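Local coordinates for protein FmtA (Staphylococcus aureus, PDB 5ZH8) that hydrolyses the ester bonds that hold D-alanine on wall teichoic acid and lipoteichoic acid, and affects methicillin resistance and autolysis, at residues A[121-133]-A[341-353]. Numbering follows the deposited sequence.
Sequences TMFLIGSAQKFST and RLNGGFFGQVFTV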
loop_
_atom_site.group_PDB
_atom_site.type_symbol
_atom_site.label_atom_id
_atom_site.label_comp_id
_atom_site.label_asym_id
_atom_site.label_seq_id
_atom_site.Cartn_x
_atom_site.Cartn_y
_atom_site.Cartn_z
ATOM N N THR A 121 13.696 10.233 15.890
ATOM C CA THR A 121 13.284 10.058 14.503
ATOM C C THR A 121 11.946 10.737 14.217
ATOM O O THR A 121 10.952 10.515 14.926
ATOM C CB THR A 121 13.145 8.574 14.141
ATOM O OG1 THR A 121 14.360 7.888 14.459
ATOM C CG2 THR A 121 12.846 8.411 12.661
ATOM N N MET A 122 11.937 11.554 13.167
ATOM C CA MET A 122 10.750 12.281 12.733
ATOM C C MET A 122 10.222 11.646 11.453
ATOM O O MET A 122 10.979 11.426 10.509
ATOM C CB MET A 122 11.097 13.752 12.486
ATOM C CG MET A 122 11.597 14.464 13.728
ATOM S SD MET A 122 12.544 15.957 13.409
ATOM C CE MET A 122 11.266 17.107 12.906
ATOM N N PHE A 123 8.926 11.360 11.430
ATOM C CA PHE A 123 8.299 10.666 10.311
ATOM C C PHE A 123 7.396 11.593 9.524
ATOM O O PHE A 123 6.759 12.467 10.090
ATOM C CB PHE A 123 7.476 9.481 10.819
ATOM C CG PHE A 123 8.294 8.439 11.513
ATOM C CD1 PHE A 123 8.679 8.613 12.832
ATOM C CD2 PHE A 123 8.690 7.294 10.848
ATOM C CE1 PHE A 123 9.439 7.661 13.474
ATOM C CE2 PHE A 123 9.453 6.340 11.489
ATOM C CZ PHE A 123 9.829 6.521 12.803
ATOM N N LEU A 124 7.357 11.394 8.212
ATOM C CA LEU A 124 6.434 12.098 7.338
ATOM C C LEU A 124 5.004 11.754 7.747
ATOM O O LEU A 124 4.555 10.627 7.578
ATOM C CB LEU A 124 6.688 11.698 5.884
ATOM C CG LEU A 124 5.813 12.294 4.785
ATOM C CD1 LEU A 124 5.836 13.817 4.851
ATOM C CD2 LEU A 124 6.289 11.804 3.423
ATOM N N ILE A 125 4.292 12.728 8.305
ATOM C CA ILE A 125 2.957 12.476 8.839
ATOM C C ILE A 125 1.894 12.452 7.753
ATOM O O ILE A 125 0.753 12.069 8.026
ATOM C CB ILE A 125 2.557 13.487 9.939
ATOM C CG1 ILE A 125 2.307 14.892 9.366
ATOM C CG2 ILE A 125 3.621 13.534 11.028
ATOM C CD1 ILE A 125 1.801 15.893 10.390
ATOM N N GLY A 126 2.257 12.868 6.540
ATOM C CA GLY A 126 1.322 12.912 5.421
ATOM C C GLY A 126 0.008 13.595 5.776
ATOM O O GLY A 126 -0.012 14.668 6.389
ATOM N N SER A 127 -1.095 12.939 5.431
ATOM C CA SER A 127 -2.430 13.513 5.582
ATOM C C SER A 127 -2.792 13.946 7.005
ATOM O O SER A 127 -3.768 14.675 7.201
ATOM C CB SER A 127 -3.473 12.528 5.087
ATOM O OG SER A 127 -4.705 13.181 4.912
ATOM N N ALA A 128 -2.022 13.506 7.999
ATOM C CA ALA A 128 -2.222 13.974 9.365
ATOM C C ALA A 128 -1.864 15.454 9.541
ATOM O O ALA A 128 -2.274 16.062 10.530
ATOM C CB ALA A 128 -1.447 13.115 10.350
ATOM N N GLN A 129 -1.116 16.039 8.601
ATOM C CA GLN A 129 -0.873 17.492 8.625
ATOM C C GLN A 129 -2.158 18.294 8.429
ATOM O O GLN A 129 -2.236 19.443 8.851
ATOM C CB GLN A 129 0.159 17.934 7.580
ATOM C CG GLN A 129 0.669 19.352 7.830
ATOM C CD GLN A 129 1.618 19.853 6.767
ATOM O OE1 GLN A 129 1.612 19.372 5.636
ATOM N NE2 GLN A 129 2.434 20.843 7.121
ATOM N N LYS A 130 -3.161 17.699 7.798
ATOM C CA LYS A 130 -4.470 18.348 7.680
ATOM C C LYS A 130 -5.034 18.810 9.040
ATOM O O LYS A 130 -5.781 19.786 9.099
ATOM C CB LYS A 130 -5.469 17.417 6.995
ATOM C CG LYS A 130 -5.156 17.153 5.532
ATOM C CD LYS A 130 -6.272 16.376 4.864
ATOM C CE LYS A 130 -5.990 16.165 3.389
ATOM N NZ LYS A 130 -4.749 15.384 3.150
ATOM N N PHE A 131 -4.675 18.107 10.114
ATOM C CA PHE A 131 -5.050 18.495 11.475
ATOM C C PHE A 131 -4.419 19.831 11.863
ATOM O O PHE A 131 -5.076 20.688 12.439
ATOM C CB PHE A 131 -4.648 17.386 12.466
ATOM C CG PHE A 131 -4.954 17.700 13.911
ATOM C CD1 PHE A 131 -6.203 18.175 14.297
ATOM C CD2 PHE A 131 -3.993 17.489 14.897
ATOM C CE1 PHE A 131 -6.479 18.452 15.626
ATOM C CE2 PHE A 131 -4.259 17.764 16.228
ATOM C CZ PHE A 131 -5.505 18.250 16.591
ATOM N N SER A 132 -3.143 19.999 11.540
ATOM C CA SER A 132 -2.442 21.273 11.728
ATOM C C SER A 132 -3.178 22.414 11.003
ATOM O O SER A 132 -3.446 23.469 11.595
ATOM C CB SER A 132 -0.987 21.153 11.243
ATOM O OG SER A 132 -0.404 22.417 10.971
ATOM N N THR A 133 -3.513 22.176 9.734
ATOM C CA THR A 133 -4.239 23.141 8.910
ATOM C C THR A 133 -5.649 23.424 9.473
ATOM O O THR A 133 -6.111 24.569 9.462
ATOM C CB THR A 133 -4.348 22.643 7.446
ATOM O OG1 THR A 133 -3.037 22.446 6.903
ATOM C CG2 THR A 133 -5.113 23.644 6.568
ATOM N N ARG A 341 -9.173 9.573 15.852
ATOM C CA ARG A 341 -8.185 8.992 14.966
ATOM C C ARG A 341 -7.546 10.028 14.041
ATOM O O ARG A 341 -8.238 10.879 13.480
ATOM C CB ARG A 341 -8.847 7.888 14.141
ATOM C CG ARG A 341 -8.027 7.371 12.972
ATOM C CD ARG A 341 -8.775 6.254 12.265
ATOM N NE ARG A 341 -7.953 5.590 11.250
ATOM C CZ ARG A 341 -7.797 6.021 9.999
ATOM N NH1 ARG A 341 -8.397 7.133 9.586
ATOM N NH2 ARG A 341 -7.039 5.344 9.157
ATOM N N LEU A 342 -6.225 9.946 13.906
ATOM C CA LEU A 342 -5.497 10.612 12.825
ATOM C C LEU A 342 -4.722 9.561 12.037
ATOM O O LEU A 342 -4.318 8.535 12.585
ATOM C CB LEU A 342 -4.515 11.665 13.349
ATOM C CG LEU A 342 -5.108 12.953 13.909
ATOM C CD1 LEU A 342 -5.549 12.765 15.343
ATOM C CD2 LEU A 342 -4.108 14.094 13.835
ATOM N N ASN A 343 -4.528 9.827 10.751
ATOM C CA ASN A 343 -3.783 8.925 9.897
ATOM C C ASN A 343 -3.305 9.628 8.625
ATOM O O ASN A 343 -4.042 10.399 8.018
ATOM C CB ASN A 343 -4.635 7.705 9.535
ATOM C CG ASN A 343 -3.897 6.738 8.637
ATOM O OD1 ASN A 343 -3.156 5.873 9.101
ATOM N ND2 ASN A 343 -4.115 6.870 7.343
ATOM N N GLY A 344 -2.065 9.341 8.232
ATOM C CA GLY A 344 -1.513 9.810 6.965
ATOM C C GLY A 344 -0.626 8.750 6.344
ATOM O O GLY A 344 0.220 8.169 7.019
ATOM N N GLY A 345 -0.827 8.487 5.058
ATOM C CA GLY A 345 0.003 7.538 4.309
ATOM C C GLY A 345 0.692 8.268 3.172
ATOM O O GLY A 345 0.025 8.780 2.268
ATOM N N PHE A 346 2.020 8.329 3.205
ATOM C CA PHE A 346 2.749 9.127 2.226
ATOM C C PHE A 346 4.188 8.640 2.077
ATOM O O PHE A 346 4.869 8.381 3.071
ATOM C CB PHE A 346 2.710 10.607 2.665
ATOM C CG PHE A 346 2.564 11.597 1.539
ATOM C CD1 PHE A 346 1.824 11.305 0.392
ATOM C CD2 PHE A 346 3.117 12.862 1.665
ATOM C CE1 PHE A 346 1.705 12.239 -0.623
ATOM C CE2 PHE A 346 2.986 13.805 0.654
ATOM C CZ PHE A 346 2.278 13.490 -0.486
ATOM N N PHE A 347 4.626 8.517 0.826
ATOM C CA PHE A 347 5.988 8.104 0.476
ATOM C C PHE A 347 6.570 7.044 1.398
ATOM O O PHE A 347 7.563 7.274 2.087
ATOM C CB PHE A 347 6.910 9.323 0.380
ATOM C CG PHE A 347 6.570 10.231 -0.764
ATOM C CD1 PHE A 347 7.079 9.987 -2.035
ATOM C CD2 PHE A 347 5.722 11.310 -0.578
ATOM C CE1 PHE A 347 6.754 10.810 -3.092
ATOM C CE2 PHE A 347 5.399 12.140 -1.636
ATOM C CZ PHE A 347 5.917 11.886 -2.894
ATOM N N GLY A 348 5.909 5.890 1.410
ATOM C CA GLY A 348 6.372 4.713 2.141
ATOM C C GLY A 348 6.273 4.772 3.653
ATOM O O GLY A 348 6.806 3.903 4.335
ATOM N N GLN A 349 5.587 5.784 4.183
ATOM C CA GLN A 349 5.433 5.932 5.620
ATOM C C GLN A 349 3.960 5.917 5.974
ATOM O O GLN A 349 3.108 6.213 5.139
ATOM C CB GLN A 349 6.102 7.216 6.102
ATOM C CG GLN A 349 7.562 7.330 5.660
ATOM C CD GLN A 349 8.387 8.308 6.479
ATOM O OE1 GLN A 349 7.987 8.721 7.568
ATOM N NE2 GLN A 349 9.555 8.671 5.965
ATOM N N VAL A 350 3.665 5.534 7.209
ATOM C CA VAL A 350 2.302 5.540 7.723
ATOM C C VAL A 350 2.340 6.105 9.136
ATOM O O VAL A 350 3.073 5.598 9.990
ATOM C CB VAL A 350 1.671 4.136 7.771
ATOM C CG1 VAL A 350 0.159 4.256 7.853
ATOM C CG2 VAL A 350 2.060 3.312 6.555
ATOM N N PHE A 351 1.548 7.149 9.372
ATOM C CA PHE A 351 1.555 7.853 10.641
ATOM C C PHE A 351 0.133 7.870 11.200
ATOM O O PHE A 351 -0.753 8.525 10.654
ATOM C CB PHE A 351 2.080 9.272 10.432
ATOM C CG PHE A 351 2.557 9.930 11.686
ATOM C CD1 PHE A 351 1.670 10.591 12.514
ATOM C CD2 PHE A 351 3.898 9.883 12.038
ATOM C CE1 PHE A 351 2.109 11.194 13.674
ATOM C CE2 PHE A 351 4.346 10.485 13.198
ATOM C CZ PHE A 351 3.448 11.139 14.021
ATOM N N THR A 352 -0.078 7.138 12.286
ATOM C CA THR A 352 -1.422 6.872 12.773
ATOM C C THR A 352 -1.519 7.172 14.262
ATOM O O THR A 352 -0.571 6.953 15.013
ATOM C CB THR A 352 -1.831 5.411 12.484
ATOM O OG1 THR A 352 -1.574 5.095 11.104
ATOM C CG2 THR A 352 -3.304 5.192 12.773
ATOM N N VAL A 353 -2.670 7.699 14.671
ATOM C CA VAL A 353 -2.906 8.118 16.049
ATOM C C VAL A 353 -4.291 7.652 16.444
ATOM O O VAL A 353 -5.267 7.970 15.774
ATOM C CB VAL A 353 -2.871 9.658 16.218
ATOM C CG1 VAL A 353 -2.948 10.033 17.690
ATOM C CG2 VAL A 353 -1.627 10.264 15.583
#
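The Ser-X-X-Lys motif of the serine beta-lactamase and penicillin-binding protein fold, here Ser127 to Lys130, running from a 3-10 turn into the helix that continues to 142, packs with its lead-in against the beta hairpin 341-353 of the main antiparallel sheet. Within the motif, Lys130 NZ donates to Ser127 OG at 2.8 Å; Tyr211 also bonds that hydroxyl, and Asp213 pairs with the lysine, an arrangement consistent with the nucleophile site of this family. The hairpin reaches the serine through backbone: Gly344, which has no side chain, brings its CA to 3.5 Å from Ser127 N and makes a CA-H...O contact from it to Ile125 O (3.4 Å, 155° at the hydrogen). On the partner strand 349-355, Ile125 sets CG2 over the centre of the Phe351 ring, 3.6 Å from the centroid and 1° off the normal, a CH-pi contact. With Phe351 CG anti to the backbone N, one ring face meets that methyl while the ring edge meets Phe123 CB. At the helix, Leu342 CD2 touches Phe131 CD2 at 3.6 Å. Near the type I' turn, OE1 of the extended Gln349 side chain accepts a hydrogen bond from Leu124 N (2.8 Å), the donor standing 46° out of the carbonyl plane.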